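Side-chain contacts in putative solute-binding component of ABC transporter (Clostridium phytofermentans, PDB 4YS6), which holds beta-D-glucopyranose in its pocket and probably serves as the sugar-binding component of an ABC transporter: residues D140-M143 / V144-Q148; M58-Q61 / L62-G66; C244-D247 / S248-L251; G175-N178 / A179-F182; F338-A341 / T342-K345. All coordinates share one frame; numbering follows the deposited sequence.

How the interactions relate
Interactions 1, 3 and 4 cluster round the sugar pocket, each at the opening of a helix. Interactions 3 and 4 both hold beta-D-glucopyranose directly, at opposite ends of the sugar ring, and meet where Ser245 OG packs 3.9 Å from Phe182 CB. Interaction 1 lies behind them, part of the second shell: Asn141 OD1 lies 3.3 Å from Phe182 CE1, and Gln148 NE2 probably bonds to Ser245 O at 3.1 Å. Interaction 5 stands farther off, its centre about 17 Å from the centres of both interaction 1 and interaction 3. Interaction 2 is remote, about 28 to 30 Å from the other four, centre to centre.

Interaction 1. Residues D140-M143 / V144-Q148; sequences DNYM and VGTKQ
Lys147 lies alongside Met143, a selenomethionine, in the first turns of helix 141-155, a helix that Asp140 opens as N-cap. The lysine CB starts 3.5 Å from Met143 O, and CG, the next atom out, comes still closer to that carbonyl oxygen, at 3.3 Å. CD then drifts away from it. CE reaches the thioether arm, 3.9 Å from Met143 CG and only a little farther from the selenium. The bend at the last torsion (chi4 -65°) turns NZ out of the line of the chain. The two side chains point the same way, because Met143 sends its CG anti to the backbone N and stays extended as far as SE, where the chain kinks. Met143 also packs on Pro336 of strand 331-339.

At the start of the helix Asp140 takes the amide of Met143 on OD1, 3.2 Å from Met143 N. The donor stands well above the carboxylate plane. The backbone bonds of the turn follow, among them Val144 N to Asp140 O.

On another side of the helix Thr146 OG1 lies obliquely by the Tyr142 ring, 3.5 Å from CE2, and 3.1 Å from Tyr142 O. The tyrosine hydroxyl bonds to Asp188 of helix 177-195. Asn141 uses ND2 on Tyr322 and Thr138 and packs on Asn178 and Phe182 of the sugar pocket, its side chain about 5 Å from the glucose. Val144 turns its CG2 back along the helix start, 3.5 Å from Asp140 O.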
loop_
_atom_site.group_PDB
_atom_site.type_symbol
_atom_site.label_atom_id
_atom_site.label_comp_id
_atom_site.label_asym_id
_atom_site.label_seq_id
_atom_site.Cartn_x
_atom_site.Cartn_y
_atom_site.Cartn_z
ATOM N N ASP A 140 -1.833 -9.022 -3.755
ATOM C CA ASP A 140 -1.347 -9.992 -2.776
ATOM C C ASP A 140 -0.323 -9.317 -1.877
ATOM O O ASP A 140 0.881 -9.245 -2.198
ATOM C CB ASP A 140 -0.760 -11.189 -3.508
ATOM C CG ASP A 140 -0.389 -12.323 -2.576
ATOM O OD1 ASP A 140 -0.221 -12.106 -1.362
ATOM O OD2 ASP A 140 -0.281 -13.445 -3.084
ATOM N N ASN A 141 -0.810 -8.769 -0.764
ATOM C CA ASN A 141 0.008 -7.905 0.064
ATOM C C ASN A 141 1.144 -8.646 0.780
ATOM O O ASN A 141 2.240 -8.105 0.912
ATOM C CB ASN A 141 -0.873 -7.194 1.072
ATOM C CG ASN A 141 -1.936 -6.374 0.399
ATOM O OD1 ASN A 141 -1.615 -5.467 -0.354
ATOM N ND2 ASN A 141 -3.193 -6.748 0.583
ATOM N N TYR A 142 0.908 -9.893 1.175
ATOM C CA TYR A 142 1.980 -10.679 1.777
ATOM C C TYR A 142 3.108 -10.870 0.757
ATOM O O TYR A 142 4.288 -10.741 1.090
ATOM C CB TYR A 142 1.446 -12.015 2.271
ATOM C CG TYR A 142 2.495 -12.847 2.926
ATOM C CD1 TYR A 142 2.826 -12.650 4.256
ATOM C CD2 TYR A 142 3.170 -13.822 2.213
ATOM C CE1 TYR A 142 3.806 -13.417 4.862
ATOM C CE2 TYR A 142 4.137 -14.588 2.809
ATOM C CZ TYR A 142 4.450 -14.377 4.126
ATOM O OH TYR A 142 5.429 -15.160 4.688
HETATM N N MSE A 143 2.751 -11.127 -0.492
HETATM C CA MSE A 143 3.755 -11.350 -1.541
HETATM C C MSE A 143 4.545 -10.068 -1.816
HETATM O O MSE A 143 5.760 -10.118 -2.103
HETATM C CB MSE A 143 3.102 -11.882 -2.830
HETATM C CG MSE A 143 4.070 -12.016 -3.934
HETATM SE SE MSE A 143 3.095 -12.629 -5.546
HETATM C CE MSE A 143 2.395 -14.310 -4.820
ATOM N N VAL A 144 3.890 -8.907 -1.724
ATOM C CA VAL A 144 4.596 -7.648 -1.862
ATOM C C VAL A 144 5.725 -7.597 -0.835
ATOM O O VAL A 144 6.861 -7.271 -1.148
ATOM C CB VAL A 144 3.670 -6.412 -1.662
ATOM C CG1 VAL A 144 4.482 -5.122 -1.536
ATOM C CG2 VAL A 144 2.639 -6.286 -2.786
ATOM N N GLY A 145 5.388 -7.888 0.418
ATOM C CA GLY A 145 6.378 -7.907 1.477
ATOM C C GLY A 145 7.480 -8.919 1.210
ATOM O O GLY A 145 8.643 -8.613 1.371
ATOM N N THR A 146 7.101 -10.139 0.824
ATOM C CA THR A 146 8.088 -11.152 0.469
ATOM C C THR A 146 9.077 -10.618 -0.566
ATOM O O THR A 146 10.302 -10.775 -0.429
ATOM C CB THR A 146 7.426 -12.425 -0.098
ATOM O OG1 THR A 146 6.446 -12.928 0.820
ATOM C CG2 THR A 146 8.459 -13.497 -0.344
ATOM N N LYS A 147 8.551 -9.984 -1.609
ATOM C CA LYS A 147 9.411 -9.512 -2.702
ATOM C C LYS A 147 10.406 -8.486 -2.188
ATOM O O LYS A 147 11.579 -8.476 -2.598
ATOM C CB LYS A 147 8.590 -8.918 -3.844
ATOM C CG LYS A 147 7.832 -9.963 -4.652
ATOM C CD LYS A 147 7.123 -9.307 -5.844
ATOM C CE LYS A 147 6.318 -10.274 -6.663
ATOM N NZ LYS A 147 7.191 -11.276 -7.302
ATOM N N GLN A 148 9.954 -7.610 -1.300
ATOM C CA GLN A 148 10.848 -6.579 -0.753
ATOM C C GLN A 148 11.934 -7.210 0.118
ATOM O O GLN A 148 13.114 -6.829 0.031
ATOM C CB GLN A 148 10.077 -5.544 0.064
ATOM C CG GLN A 148 9.077 -4.754 -0.782
ATOM C CD GLN A 148 8.083 -3.974 0.045
ATOM O OE1 GLN A 148 7.760 -4.340 1.178
ATOM N NE2 GLN A 148 7.573 -2.906 -0.527
#

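Interaction 2. Residues M58-Q61 / L62-G66; sequences MEKQ and LKDAG
The carboxylate of Asp64 is met end-on by Lys60: NZ lies nearly in line with the CG-OD2 bond, 3.1 Å from OD2. The carboxylate of Glu59 is approached differently. Lys63 NZ stands well out of its plane, to the OE2 side, and its weak bond to Glu59 OE2 measures 3.5 Å. Both are salt bridges between residues four apart near the end of helix 50-64.

Lys63, extended beyond CG, runs alongside Glu59, with Lys63 CE 3.7 Å from Glu59 CG, whereas Lys60 bends at its last torsion (chi4 -64°) to bring NZ to Asp64 OD2. On the inner side Met58, a selenomethionine, curls at chi2 and chi3 until its CE presses on Leu62 CD1, 3.4 Å away and tight for two carbons. The helix belongs to the beta-alpha-beta unit of strands 38-43 and 68-73, and Leu62 packs on Val39, Val41 and Val69. Gly66, with positive phi, then ends the helix in a Schellman motif, its N 3.0 Å from Lys63 O.

Charge pairs thus lie outward and apolar contacts inward. The long Glu59-Lys63 bridge is probably mostly electrostatic, and Lys60 may offset the cost of a carboxylate at the helix C-terminus.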
loop_
_atom_site.group_PDB
_atom_site.type_symbol
_atom_site.label_atom_id
_atom_site.label_comp_id
_atom_site.label_asym_id
_atom_site.label_seq_id
_atom_site.Cartn_x
_atom_site.Cartn_y
_atom_site.Cartn_z
HETATM N N MSE A 58 -11.891 3.673 -11.020
HETATM C CA MSE A 58 -13.190 3.192 -10.562
HETATM C C MSE A 58 -14.325 3.963 -11.206
HETATM O O MSE A 58 -15.302 3.385 -11.672
HETATM C CB MSE A 58 -13.284 3.317 -9.039
HETATM C CG MSE A 58 -12.550 2.269 -8.283
HETATM SE SE MSE A 58 -13.386 0.475 -8.538
HETATM C CE MSE A 58 -15.287 0.843 -8.321
ATOM N N GLU A 59 -14.225 5.286 -11.193
ATOM C CA GLU A 59 -15.283 6.111 -11.777
ATOM C C GLU A 59 -15.458 5.812 -13.266
ATOM O O GLU A 59 -16.568 5.623 -13.754
ATOM C CB GLU A 59 -14.968 7.595 -11.572
ATOM C CG GLU A 59 -16.053 8.517 -12.066
ATOM C CD GLU A 59 -15.810 9.944 -11.623
ATOM O OE1 GLU A 59 -14.676 10.431 -11.808
ATOM O OE2 GLU A 59 -16.740 10.565 -11.074
ATOM N N LYS A 60 -14.352 5.768 -14.004
ATOM C CA LYS A 60 -14.417 5.526 -15.434
ATOM C C LYS A 60 -15.040 4.179 -15.744
ATOM O O LYS A 60 -15.911 4.088 -16.599
ATOM C CB LYS A 60 -13.023 5.590 -16.064
ATOM C CG LYS A 60 -13.009 5.184 -17.537
ATOM C CD LYS A 60 -11.599 5.157 -18.096
ATOM C CE LYS A 60 -11.603 4.829 -19.585
ATOM N NZ LYS A 60 -12.118 3.460 -19.870
ATOM N N GLN A 61 -14.576 3.136 -15.058
ATOM C CA GLN A 61 -15.002 1.784 -15.380
ATOM C C GLN A 61 -16.427 1.533 -14.902
ATOM O O GLN A 61 -17.170 0.845 -15.576
ATOM C CB GLN A 61 -14.022 0.774 -14.796
ATOM C CG GLN A 61 -12.653 0.898 -15.446
ATOM C CD GLN A 61 -11.712 -0.200 -15.041
ATOM O OE1 GLN A 61 -12.106 -1.363 -14.949
ATOM N NE2 GLN A 61 -10.449 0.152 -14.834
ATOM N N LEU A 62 -16.818 2.109 -13.767
ATOM C CA LEU A 62 -18.231 2.020 -13.362
ATOM C C LEU A 62 -19.160 2.700 -14.362
ATOM O O LEU A 62 -20.215 2.165 -14.709
ATOM C CB LEU A 62 -18.437 2.636 -11.985
ATOM C CG LEU A 62 -17.940 1.766 -10.840
ATOM C CD1 LEU A 62 -17.937 2.563 -9.567
ATOM C CD2 LEU A 62 -18.800 0.494 -10.668
ATOM N N LYS A 63 -18.785 3.888 -14.832
ATOM C CA LYS A 63 -19.641 4.587 -15.789
ATOM C C LYS A 63 -19.731 3.821 -17.100
ATOM O O LYS A 63 -20.816 3.725 -17.702
ATOM C CB LYS A 63 -19.142 6.008 -16.011
ATOM C CG LYS A 63 -19.328 6.866 -14.783
ATOM C CD LYS A 63 -18.922 8.308 -15.014
ATOM C CE LYS A 63 -19.227 9.145 -13.787
ATOM N NZ LYS A 63 -18.721 10.538 -13.908
ATOM N N ASP A 64 -18.624 3.228 -17.524
ATOM C CA ASP A 64 -18.622 2.391 -18.723
ATOM C C ASP A 64 -19.541 1.184 -18.580
ATOM O O ASP A 64 -20.109 0.711 -19.567
ATOM C CB ASP A 64 -17.207 1.896 -19.043
ATOM C CG ASP A 64 -16.424 2.862 -19.921
ATOM O OD1 ASP A 64 -17.021 3.463 -20.844
ATOM O OD2 ASP A 64 -15.203 3.004 -19.693
ATOM N N ALA A 65 -19.655 0.677 -17.356
ATOM C CA ALA A 65 -20.495 -0.479 -17.055
ATOM C C ALA A 65 -21.950 -0.083 -16.801
ATOM O O ALA A 65 -22.797 -0.944 -16.555
ATOM C CB ALA A 65 -19.933 -1.221 -15.850
ATOM N N GLY A 66 -22.248 1.212 -16.855
ATOM C CA GLY A 66 -23.619 1.674 -16.752
ATOM C C GLY A 66 -24.067 2.197 -15.405
ATOM O O GLY A 66 -25.251 2.455 -15.217
#

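Interaction 3. Residues C244-D247 / S248-L251; sequences CSND and STAL. With BGC (beta-D-glucopyranose), chain D.
Asn246 CG (chi1 83°), Ser248 OG and Thr249 OG1 (chi1 60°) all stand between backbone N and carbonyl carbon, which folds three polar groups in upon the helix start. Asn246 is the N-cap: its OD1 accepts from Thr249 N at 2.9 Å, the donor standing above the carbonyl plane and not on a lone pair. The other half of the amide, ND2, has two partners. It gives one hydrogen to Ser248 OG, 2.9 Å away and near the amide plane, and the other to O4 of the glucose, equally 2.9 Å from ND2 with an N-H...O angle of 166°.

Cap and hydroxyl therefore settle which way the amide faces, and the sugar meets an N-H already aimed. Ser248 OG, in the second shell, also bonds to the backbone O of Trp216, itself a pocket residue. The Thr249 side chain crosses that of Asn246 at about a right angle, with OG1 2.9 Å from Asn246 OD1 and 3.1 Å from Asn246 O.

Behind the cap, Cys244 CB packs 3.9 Å from Ala250 CB. The turn joins strand 241-244 to helix 247-260, with Ser245 bonded through its backbone to Phe170 of strand 165-170 and Leu251 lying against helix 275-282.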
loop_
_atom_site.group_PDB
_atom_site.type_symbol
_atom_site.label_atom_id
_atom_site.label_comp_id
_atom_site.label_asym_id
_atom_site.label_seq_id
_atom_site.Cartn_x
_atom_site.Cartn_y
_atom_site.Cartn_z
ATOM N N CYS A 244 11.637 -0.157 3.078
ATOM C CA CYS A 244 10.468 0.716 3.085
ATOM C C CYS A 244 9.321 -0.044 2.473
ATOM O O CYS A 244 9.453 -0.556 1.362
ATOM C CB CYS A 244 10.689 1.989 2.292
ATOM S SG CYS A 244 12.042 2.986 2.960
ATOM N N SER A 245 8.184 -0.064 3.164
ATOM C CA SER A 245 7.046 -0.823 2.673
ATOM C C SER A 245 6.368 -0.185 1.471
ATOM O O SER A 245 5.657 -0.888 0.744
ATOM C CB SER A 245 6.006 -1.042 3.790
ATOM O OG SER A 245 6.513 -1.851 4.850
ATOM N N ASN A 246 6.555 1.112 1.225
ATOM C CA ASN A 246 5.965 1.705 0.036
ATOM C C ASN A 246 6.728 2.913 -0.449
ATOM O O ASN A 246 7.724 3.323 0.131
ATOM C CB ASN A 246 4.494 2.084 0.280
ATOM C CG ASN A 246 4.340 3.433 0.960
ATOM O OD1 ASN A 246 5.205 3.863 1.740
ATOM N ND2 ASN A 246 3.255 4.143 0.634
ATOM N N ASP A 247 6.243 3.500 -1.520
ATOM C CA ASP A 247 6.925 4.638 -2.111
ATOM C C ASP A 247 6.794 5.931 -1.292
ATOM O O ASP A 247 7.745 6.700 -1.231
ATOM C CB ASP A 247 6.413 4.854 -3.515
ATOM C CG ASP A 247 7.083 3.927 -4.570
ATOM O OD1 ASP A 247 7.905 3.040 -4.227
ATOM O OD2 ASP A 247 6.765 4.121 -5.770
ATOM N N SER A 248 5.667 6.200 -0.634
ATOM C CA SER A 248 5.581 7.468 0.093
ATOM C C SER A 248 6.574 7.464 1.261
ATOM O O SER A 248 7.213 8.502 1.532
ATOM C CB SER A 248 4.142 7.775 0.562
ATOM O OG SER A 248 3.659 6.849 1.523
ATOM N N THR A 249 6.789 6.316 1.910
ATOM C CA THR A 249 7.791 6.281 2.966
ATOM C C THR A 249 9.198 6.282 2.372
ATOM O O THR A 249 10.079 6.987 2.876
ATOM C CB THR A 249 7.602 5.085 3.918
ATOM O OG1 THR A 249 7.694 3.851 3.211
ATOM C CG2 THR A 249 6.246 5.174 4.618
ATOM N N ALA A 250 9.405 5.554 1.283
ATOM C CA ALA A 250 10.711 5.580 0.631
ATOM C C ALA A 250 11.123 6.978 0.196
ATOM O O ALA A 250 12.310 7.335 0.249
ATOM C CB ALA A 250 10.719 4.634 -0.561
ATOM N N LEU A 251 10.172 7.753 -0.301
ATOM C CA LEU A 251 10.465 9.122 -0.715
ATOM C C LEU A 251 10.990 9.982 0.436
ATOM O O LEU A 251 11.911 10.787 0.265
ATOM C CB LEU A 251 9.229 9.759 -1.315
ATOM C CG LEU A 251 9.411 11.135 -1.914
ATOM C CD1 LEU A 251 10.448 11.078 -3.031
ATOM C CD2 LEU A 251 8.075 11.630 -2.441
HETATM C C2 BGC D . -1.636 0.441 -0.180
HETATM C C3 BGC D . -0.331 0.911 -0.734
HETATM C C4 BGC D . -0.112 2.351 -0.529
HETATM C C5 BGC D . -0.305 2.763 0.898
HETATM C C6 BGC D . -0.301 4.261 1.113
HETATM C C1 BGC D . -1.693 0.755 1.329
HETATM O O1 BGC D . -2.807 0.398 1.870
HETATM O O2 BGC D . -1.769 -0.962 -0.368
HETATM O O3 BGC D . -0.342 0.573 -2.173
HETATM O O4 BGC D . 1.246 2.733 -0.864
HETATM O O5 BGC D . -1.604 2.258 1.332
HETATM O O6 BGC D . -1.111 4.936 0.163
#

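Interaction 4. Residues G175-N178 / A179-F182; sequences GDNN and ARFF. With BGC (beta-D-glucopyranose), chain D.
Asn177 OD1 is gripped by two nitrogens of Arg180, NH2 at 2.7 Å and NE at 2.8 Å. The arginine comes side-on, with the oxygen close to the guanidinium plane. Relative to the amide, NH2 lies on a lone pair in the carbonyl plane, while NE is tilted 35° from it, since the two flat groups are turned 43° against each other. Asn177 ND2 faces the other way, toward the ring atom CE1 of Phe181.

The pocket side of the same turn is built by Asp176 and Asn178. Asp176 OD2 takes the hydroxyl O1 of the glucose at 2.6 Å, and Trp216 NE1 also donates to it. Its partner OD1 caps the helix, accepting from Asn178 N at 2.9 Å from above the carboxylate plane. One carboxylate thus binds sugar and helix start together.

Asn178, with CG anti to its carbonyl carbon (chi1 -66°), sends ND2 to O2 of the sugar at 3.1 Å and, weakly, to O1; a hydrogen bond from ND2 to Asp124 O fixes the amide. Phe182 packs against Asn178: Asn178 O sits over one ring face, offset toward the rim, and the sugar O2 meets the edge, 3.5 Å from Phe182 CZ.

At this N-capped start of helix 177-195, in the beta-alpha-beta unit with strands 165-170 and 199-200, Asp176, Asn178 and Phe182 line the glucose pocket, consistent with the periplasmic binding protein family.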
loop_
_atom_site.group_PDB
_atom_site.type_symbol
_atom_site.label_atom_id
_atom_site.label_comp_id
_atom_site.label_asym_id
_atom_site.label_seq_id
_atom_site.Cartn_x
_atom_site.Cartn_y
_atom_site.Cartn_z
ATOM N N GLY A 175 -3.112 1.713 11.389
ATOM C CA GLY A 175 -4.545 1.523 11.190
ATOM C C GLY A 175 -4.877 0.899 9.837
ATOM O O GLY A 175 -6.048 0.692 9.514
ATOM N N ASP A 176 -3.842 0.627 9.056
ATOM C CA ASP A 176 -3.965 -0.008 7.731
ATOM C C ASP A 176 -3.555 -1.471 7.824
ATOM O O ASP A 176 -2.384 -1.780 8.019
ATOM C CB ASP A 176 -3.082 0.737 6.739
ATOM C CG ASP A 176 -3.155 0.196 5.327
ATOM O OD1 ASP A 176 -3.813 -0.830 5.093
ATOM O OD2 ASP A 176 -2.513 0.808 4.428
ATOM N N ASN A 177 -4.525 -2.369 7.711
ATOM C CA ASN A 177 -4.237 -3.797 7.832
ATOM C C ASN A 177 -3.188 -4.232 6.813
ATOM O O ASN A 177 -2.409 -5.157 7.076
ATOM C CB ASN A 177 -5.522 -4.621 7.678
ATOM C CG ASN A 177 -5.352 -6.065 8.086
ATOM O OD1 ASN A 177 -5.023 -6.380 9.240
ATOM N ND2 ASN A 177 -5.632 -6.970 7.154
ATOM N N ASN A 178 -3.130 -3.573 5.663
ATOM C CA ASN A 178 -2.096 -3.923 4.700
ATOM C C ASN A 178 -0.679 -3.782 5.221
ATOM O O ASN A 178 0.207 -4.546 4.820
ATOM C CB ASN A 178 -2.188 -3.092 3.441
ATOM C CG ASN A 178 -3.443 -3.366 2.640
ATOM O OD1 ASN A 178 -4.232 -4.265 2.938
ATOM N ND2 ASN A 178 -3.602 -2.615 1.582
ATOM N N ALA A 179 -0.453 -2.813 6.098
ATOM C CA ALA A 179 0.893 -2.573 6.592
ATOM C C ALA A 179 1.384 -3.810 7.334
ATOM O O ALA A 179 2.559 -4.151 7.253
ATOM C CB ALA A 179 0.936 -1.337 7.491
ATOM N N ARG A 180 0.478 -4.492 8.048
ATOM C CA ARG A 180 0.811 -5.715 8.775
ATOM C C ARG A 180 1.298 -6.793 7.834
ATOM O O ARG A 180 2.232 -7.523 8.131
ATOM C CB ARG A 180 -0.397 -6.263 9.549
ATOM C CG ARG A 180 -0.900 -5.388 10.664
ATOM C CD ARG A 180 -1.793 -6.205 11.614
ATOM N NE ARG A 180 -2.908 -6.890 10.944
ATOM C CZ ARG A 180 -3.074 -8.216 10.864
ATOM N NH1 ARG A 180 -2.198 -9.058 11.398
ATOM N NH2 ARG A 180 -4.139 -8.712 10.242
ATOM N N PHE A 181 0.640 -6.883 6.696
ATOM C CA PHE A 181 1.015 -7.852 5.680
ATOM C C PHE A 181 2.310 -7.508 4.950
ATOM O O PHE A 181 3.118 -8.411 4.669
ATOM C CB PHE A 181 -0.127 -8.006 4.679
ATOM C CG PHE A 181 -1.209 -8.902 5.184
ATOM C CD1 PHE A 181 -2.052 -8.490 6.199
ATOM C CD2 PHE A 181 -1.354 -10.182 4.666
ATOM C CE1 PHE A 181 -3.017 -9.332 6.688
ATOM C CE2 PHE A 181 -2.323 -11.023 5.135
ATOM C CZ PHE A 181 -3.155 -10.610 6.147
ATOM N N PHE A 182 2.523 -6.237 4.617
ATOM C CA PHE A 182 3.785 -5.865 3.971
ATOM C C PHE A 182 4.957 -6.147 4.937
ATOM O O PHE A 182 5.993 -6.682 4.556
ATOM C CB PHE A 182 3.809 -4.389 3.573
ATOM C CG PHE A 182 2.695 -3.962 2.643
ATOM C CD1 PHE A 182 2.252 -4.774 1.612
ATOM C CD2 PHE A 182 2.103 -2.721 2.812
ATOM C CE1 PHE A 182 1.247 -4.359 0.784
ATOM C CE2 PHE A 182 1.090 -2.304 1.990
ATOM C CZ PHE A 182 0.675 -3.116 0.958
HETATM C C2 BGC D . -1.636 0.441 -0.180
HETATM C C3 BGC D . -0.331 0.911 -0.734
HETATM C C4 BGC D . -0.112 2.351 -0.529
HETATM C C5 BGC D . -0.305 2.763 0.898
HETATM C C6 BGC D . -0.301 4.261 1.113
HETATM C C1 BGC D . -1.693 0.755 1.329
HETATM O O1 BGC D . -2.807 0.398 1.870
HETATM O O2 BGC D . -1.769 -0.962 -0.368
HETATM O O3 BGC D . -0.342 0.573 -2.173
HETATM O O4 BGC D . 1.246 2.733 -0.864
HETATM O O5 BGC D . -1.604 2.258 1.332
HETATM O O6 BGC D . -1.111 4.936 0.163
#

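Interaction 5. Residues F338-A341 / T342-K345; sequences FADA and TNYK
Asp340 OD1 receives the hydroxyl of Thr342, OG1 lying 2.7 Å away on the syn side and close to the carboxylate plane. The amide of Thr342 reaches the same oxygen at 3.0 Å, N to OD1, but from above that plane. A side-chain oxygen bonded to the amide two residues on is an Asx turn, and here it is nested in a type I beta turn closed by Asn343 N on Asp340 O at 3.2 Å. The hydroxyl is within reach because Thr342 tucks OG1 between its backbone N and carbonyl carbon (chi1 73°).

Asn343 reaches back toward the strand. Its ND2 donates to Phe338 O at 3.0 Å, the acceptor near the amide plane, and its OD1 accepts from Asp340 N at 2.8 Å, with an N-H...O angle of 166°. The amide thus pairs with both backbone groups much as a neighbouring strand would. Although Asn343 stands just before helix 344-349, its side chain makes no capping bond.

Farther out, Tyr344 presents a ring edge to Ala341 O, 3.2 Å from CD2, and packs on Val278 and Leu282 of helix 275-282. A water spans Ala341 O and, weakly, Lys345 N. On the strand side, Ala339 is bonded through its backbone to Ser289.

The turn from strand 331-339 into the C-terminal helix is therefore stitched by side-chain amide and carboxylate bonds to the backbone. Two donors on OD1 would probably help stabilise the negative charge of Asp340.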
loop_
_atom_site.group_PDB
_atom_site.type_symbol
_atom_site.label_atom_id
_atom_site.label_comp_id
_atom_site.label_asym_id
_atom_site.label_seq_id
_atom_site.Cartn_x
_atom_site.Cartn_y
_atom_site.Cartn_z
ATOM N N PHE A 338 7.365 -6.940 -9.785
ATOM C CA PHE A 338 8.629 -6.273 -9.477
ATOM C C PHE A 338 8.985 -5.246 -10.556
ATOM O O PHE A 338 8.994 -5.567 -11.746
ATOM C CB PHE A 338 9.732 -7.321 -9.368
ATOM C CG PHE A 338 11.097 -6.756 -9.120
ATOM C CD1 PHE A 338 11.920 -6.407 -10.166
ATOM C CD2 PHE A 338 11.560 -6.594 -7.830
ATOM C CE1 PHE A 338 13.182 -5.894 -9.941
ATOM C CE2 PHE A 338 12.834 -6.076 -7.603
ATOM C CZ PHE A 338 13.631 -5.728 -8.666
ATOM N N ALA A 339 9.317 -4.025 -10.127
ATOM C CA ALA A 339 9.748 -2.993 -11.037
ATOM C C ALA A 339 11.098 -2.379 -10.642
ATOM O O ALA A 339 11.383 -2.123 -9.477
ATOM C CB ALA A 339 8.690 -1.914 -11.106
ATOM N N ASP A 340 11.934 -2.135 -11.632
ATOM C CA ASP A 340 13.108 -1.328 -11.388
ATOM C C ASP A 340 13.416 -0.554 -12.649
ATOM O O ASP A 340 12.613 -0.526 -13.577
ATOM C CB ASP A 340 14.286 -2.174 -10.920
ATOM C CG ASP A 340 14.784 -3.176 -11.955
ATOM O OD1 ASP A 340 14.436 -3.109 -13.160
ATOM O OD2 ASP A 340 15.581 -4.037 -11.536
ATOM N N ALA A 341 14.555 0.114 -12.680
ATOM C CA ALA A 341 14.785 1.036 -13.776
ATOM C C ALA A 341 15.022 0.309 -15.088
ATOM O O ALA A 341 14.908 0.921 -16.147
ATOM C CB ALA A 341 15.935 1.921 -13.479
ATOM N N THR A 342 15.349 -0.979 -15.032
ATOM C CA THR A 342 15.527 -1.751 -16.249
ATOM C C THR A 342 14.232 -2.265 -16.877
ATOM O O THR A 342 14.263 -2.658 -18.043
ATOM C CB THR A 342 16.443 -2.975 -16.051
ATOM O OG1 THR A 342 15.776 -3.991 -15.299
ATOM C CG2 THR A 342 17.746 -2.571 -15.357
ATOM N N ASN A 343 13.113 -2.271 -16.153
ATOM C CA ASN A 343 11.851 -2.693 -16.789
ATOM C C ASN A 343 10.718 -1.687 -16.626
ATOM O O ASN A 343 9.610 -1.952 -17.074
ATOM C CB ASN A 343 11.405 -4.078 -16.272
ATOM C CG ASN A 343 10.966 -4.065 -14.822
ATOM O OD1 ASN A 343 10.993 -3.040 -14.156
ATOM N ND2 ASN A 343 10.537 -5.229 -14.335
ATOM N N TYR A 344 10.979 -0.525 -16.021
ATOM C CA TYR A 344 9.908 0.422 -15.791
ATOM C C TYR A 344 9.250 0.896 -17.087
ATOM O O TYR A 344 8.048 1.160 -17.086
ATOM C CB TYR A 344 10.413 1.634 -15.001
ATOM C CG TYR A 344 10.971 2.707 -15.885
ATOM C CD1 TYR A 344 10.155 3.715 -16.379
ATOM C CD2 TYR A 344 12.300 2.694 -16.252
ATOM C CE1 TYR A 344 10.656 4.684 -17.216
ATOM C CE2 TYR A 344 12.819 3.666 -17.073
ATOM C CZ TYR A 344 11.992 4.655 -17.557
ATOM O OH TYR A 344 12.491 5.630 -18.382
ATOM N N LYS A 345 9.990 1.008 -18.192
ATOM C CA LYS A 345 9.354 1.569 -19.392
ATOM C C LYS A 345 8.343 0.577 -19.921
ATOM O O LYS A 345 7.214 0.950 -20.267
ATOM C CB LYS A 345 10.350 1.929 -20.499
ATOM C CG LYS A 345 9.625 2.532 -21.725
ATOM C CD LYS A 345 10.494 2.701 -22.948
ATOM C CE LYS A 345 9.672 3.281 -24.113
ATOM N NZ LYS A 345 8.912 2.244 -24.892
HETATM O O HOH W 1 13.223 0.353 -18.547
#